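Local coordinates for GTP cyclohydrolase 1 type 2 homolog (Escherichia coli, Escherichia coli O157:H7, PDB 1NMO), which is of unproven function but forms a toroidal homohexamer with a dinuclear metal site and may help degrade radiation-damaged nucleotides, at the Fe (III) ion site. Sequence-based numbering; all coordinates share one arbitrary frame.

The Fe (III) ion site. Residues 43, 63-64, 96-97, 101, 108, 172-174, 194, 215, 219. With FE (Fe (III) ion), chain B; FE (Fe (III) ion), chain C.
Two Fe (III) ions 3.2 Å apart, FE of chain B and FE of chain C, form a dinuclear centre bridged by the carboxylate of Glu219. Glu219, its chain extended beyond CG, sends OE1 to FE (chain B) and OE2 to FE (chain C), the latter at 2.3 Å. FE (chain B) also takes NE2 of His64 at 2.1 Å and NE2 of His215; more ligands may be unseen. FE (chain C) has an irregular shell: Asp101 OD2 binds it, with OD1 a longer contact, while His63 NE2 and water 1 stand nearly opposite each other (167°). Adjacent in sequence, the two histidines part at chi1: CG of His63 is anti to the backbone N (-180°), that of His64 anti to the carbonyl carbon (-60°), which helps bring each imidazole to a different iron.

A second shell positions several of these groups. His63 ND1 donates in its ring plane to a lone pair of the Trp96 carbonyl O at 3.1 Å, setting the ring's rotation. His215 ND1 donates to Glu194 OE2 at 2.7 Å, meeting the carboxylate from above its plane; that acid may make the imidazole a stronger donor to iron. Gly173 CA lies over the centre of one face of the same ring. Thr172 OG1 engages the anti lone pair of Glu219 OE2 at 2.7 Å, and Thr172 O holds water 1 at 2.9 Å. The centre, typical of the NIF3 family, is probably the protein's active site.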
loop_
_atom_site.group_PDB
_atom_site.type_symbol
_atom_site.label_atom_id
_atom_site.label_comp_id
_atom_site.label_asym_id
_atom_site.label_seq_id
_atom_site.Cartn_x
_atom_site.Cartn_y
_atom_site.Cartn_z
ATOM N N THR A 43 6.654 -5.774 -30.647
ATOM C CA THR A 43 5.549 -5.121 -31.333
ATOM C C THR A 43 5.851 -3.737 -31.759
ATOM O O THR A 43 6.489 -3.012 -31.012
ATOM C CB THR A 43 4.340 -5.113 -30.370
ATOM O OG1 THR A 43 4.042 -6.483 -30.056
ATOM C CG2 THR A 43 3.060 -4.413 -30.958
ATOM N N HIS A 63 7.836 -8.780 -34.079
ATOM C CA HIS A 63 7.076 -10.008 -34.199
ATOM C C HIS A 63 5.629 -9.668 -34.595
ATOM O O HIS A 63 5.011 -10.439 -35.334
ATOM C CB HIS A 63 7.057 -10.763 -32.911
ATOM C CG HIS A 63 6.293 -12.059 -32.959
ATOM N ND1 HIS A 63 6.275 -12.896 -34.068
ATOM C CD2 HIS A 63 5.512 -12.660 -32.015
ATOM C CE1 HIS A 63 5.505 -13.947 -33.800
ATOM N NE2 HIS A 63 5.022 -13.828 -32.563
ATOM N N HIS A 64 5.107 -8.530 -34.089
ATOM C CA HIS A 64 3.743 -8.042 -34.367
ATOM C C HIS A 64 3.729 -6.660 -35.063
ATOM O O HIS A 64 3.864 -5.591 -34.433
ATOM C CB HIS A 64 2.937 -7.887 -33.081
ATOM C CG HIS A 64 2.774 -9.140 -32.294
ATOM N ND1 HIS A 64 3.465 -9.371 -31.124
ATOM C CD2 HIS A 64 1.986 -10.224 -32.492
ATOM C CE1 HIS A 64 3.100 -10.535 -30.629
ATOM N NE2 HIS A 64 2.204 -11.072 -31.435
ATOM N N TRP A 96 7.684 -10.266 -38.887
ATOM C CA TRP A 96 7.564 -11.678 -39.226
ATOM C C TRP A 96 6.730 -12.308 -38.106
ATOM O O TRP A 96 7.165 -12.379 -36.953
ATOM C CB TRP A 96 8.913 -12.378 -39.302
ATOM C CG TRP A 96 9.541 -12.203 -40.635
ATOM C CD1 TRP A 96 9.326 -12.965 -41.739
ATOM C CD2 TRP A 96 10.388 -11.115 -41.060
ATOM N NE1 TRP A 96 9.966 -12.433 -42.821
ATOM C CE2 TRP A 96 10.628 -11.296 -42.439
ATOM C CE3 TRP A 96 10.970 -10.002 -40.399
ATOM C CZ2 TRP A 96 11.406 -10.420 -43.179
ATOM C CZ3 TRP A 96 11.740 -9.128 -41.115
ATOM C CH2 TRP A 96 11.956 -9.338 -42.515
ATOM N N HIS A 97 5.526 -12.775 -38.428
ATOM C CA HIS A 97 4.643 -13.386 -37.442
ATOM C C HIS A 97 4.893 -14.918 -37.344
ATOM O O HIS A 97 5.926 -15.311 -36.800
ATOM C CB HIS A 97 3.184 -13.048 -37.793
ATOM C CG HIS A 97 2.184 -13.432 -36.746
ATOM N ND1 HIS A 97 1.071 -14.206 -37.032
ATOM C CD2 HIS A 97 2.148 -13.204 -35.406
ATOM C CE1 HIS A 97 0.401 -14.448 -35.914
ATOM N NE2 HIS A 97 1.028 -13.852 -34.913
ATOM N N ASP A 101 7.649 -17.616 -34.977
ATOM C CA ASP A 101 7.236 -18.498 -33.877
ATOM C C ASP A 101 7.816 -19.897 -34.141
ATOM O O ASP A 101 8.452 -20.493 -33.277
ATOM C CB ASP A 101 5.683 -18.619 -33.780
ATOM C CG ASP A 101 5.060 -17.401 -33.155
ATOM O OD1 ASP A 101 5.620 -16.965 -32.122
ATOM O OD2 ASP A 101 4.062 -16.847 -33.686
ATOM N N ASN A 108 10.222 -18.259 -31.472
ATOM C CA ASN A 108 9.783 -17.978 -30.114
ATOM C C ASN A 108 9.659 -19.328 -29.408
ATOM O O ASN A 108 10.060 -19.465 -28.289
ATOM C CB ASN A 108 8.407 -17.288 -30.052
ATOM C CG ASN A 108 8.404 -15.827 -30.586
ATOM O OD1 ASN A 108 9.305 -14.998 -30.294
ATOM N ND2 ASN A 108 7.336 -15.495 -31.343
ATOM N N THR A 172 4.061 -20.262 -27.646
ATOM C CA THR A 172 4.158 -18.949 -27.071
ATOM C C THR A 172 2.953 -18.003 -27.512
ATOM O O THR A 172 2.258 -18.259 -28.472
ATOM C CB THR A 172 5.454 -18.237 -27.506
ATOM O OG1 THR A 172 5.343 -17.965 -28.913
ATOM C CG2 THR A 172 6.741 -19.047 -27.132
ATOM N N GLY A 173 2.685 -16.931 -26.769
ATOM C CA GLY A 173 1.642 -16.025 -27.208
ATOM C C GLY A 173 0.249 -16.434 -26.875
ATOM O O GLY A 173 -0.005 -16.946 -25.777
ATOM N N GLY A 174 -0.680 -16.196 -27.791
ATOM C CA GLY A 174 -2.050 -16.607 -27.501
ATOM C C GLY A 174 -2.300 -18.039 -27.964
ATOM O O GLY A 174 -3.154 -18.242 -28.840
ATOM N N GLU A 194 -1.217 -16.550 -23.016
ATOM C CA GLU A 194 -2.470 -16.049 -22.479
ATOM C C GLU A 194 -3.348 -17.185 -21.978
ATOM O O GLU A 194 -3.016 -18.372 -22.138
ATOM C CB GLU A 194 -3.208 -15.297 -23.575
ATOM C CG GLU A 194 -2.377 -14.414 -24.397
ATOM C CD GLU A 194 -3.250 -13.415 -25.143
ATOM O OE1 GLU A 194 -4.487 -13.609 -25.046
ATOM O OE2 GLU A 194 -2.729 -12.443 -25.816
ATOM N N HIS A 215 1.865 -13.044 -22.656
ATOM C CA HIS A 215 2.037 -12.983 -24.110
ATOM C C HIS A 215 3.352 -12.340 -24.514
ATOM O O HIS A 215 4.192 -12.916 -25.282
ATOM C CB HIS A 215 0.915 -12.201 -24.780
ATOM C CG HIS A 215 0.894 -12.395 -26.259
ATOM N ND1 HIS A 215 -0.252 -12.725 -26.963
ATOM C CD2 HIS A 215 1.867 -12.242 -27.181
ATOM C CE1 HIS A 215 0.011 -12.743 -28.261
ATOM N NE2 HIS A 215 1.296 -12.457 -28.417
ATOM N N GLU A 219 7.297 -13.902 -25.923
ATOM C CA GLU A 219 7.651 -13.630 -27.313
ATOM C C GLU A 219 8.733 -12.564 -27.481
ATOM O O GLU A 219 8.716 -11.704 -28.412
ATOM C CB GLU A 219 6.388 -13.331 -28.144
ATOM C CG GLU A 219 5.506 -14.588 -28.113
ATOM C CD GLU A 219 4.454 -14.579 -29.167
ATOM O OE1 GLU A 219 4.112 -13.441 -29.629
ATOM O OE2 GLU A 219 3.969 -15.683 -29.528
HETATM FE FE FE B . 2.034 -12.978 -30.488
HETATM FE FE FE C . 3.375 -15.561 -31.732
HETATM O O HOH W 1 2.099 -17.515 -31.295
#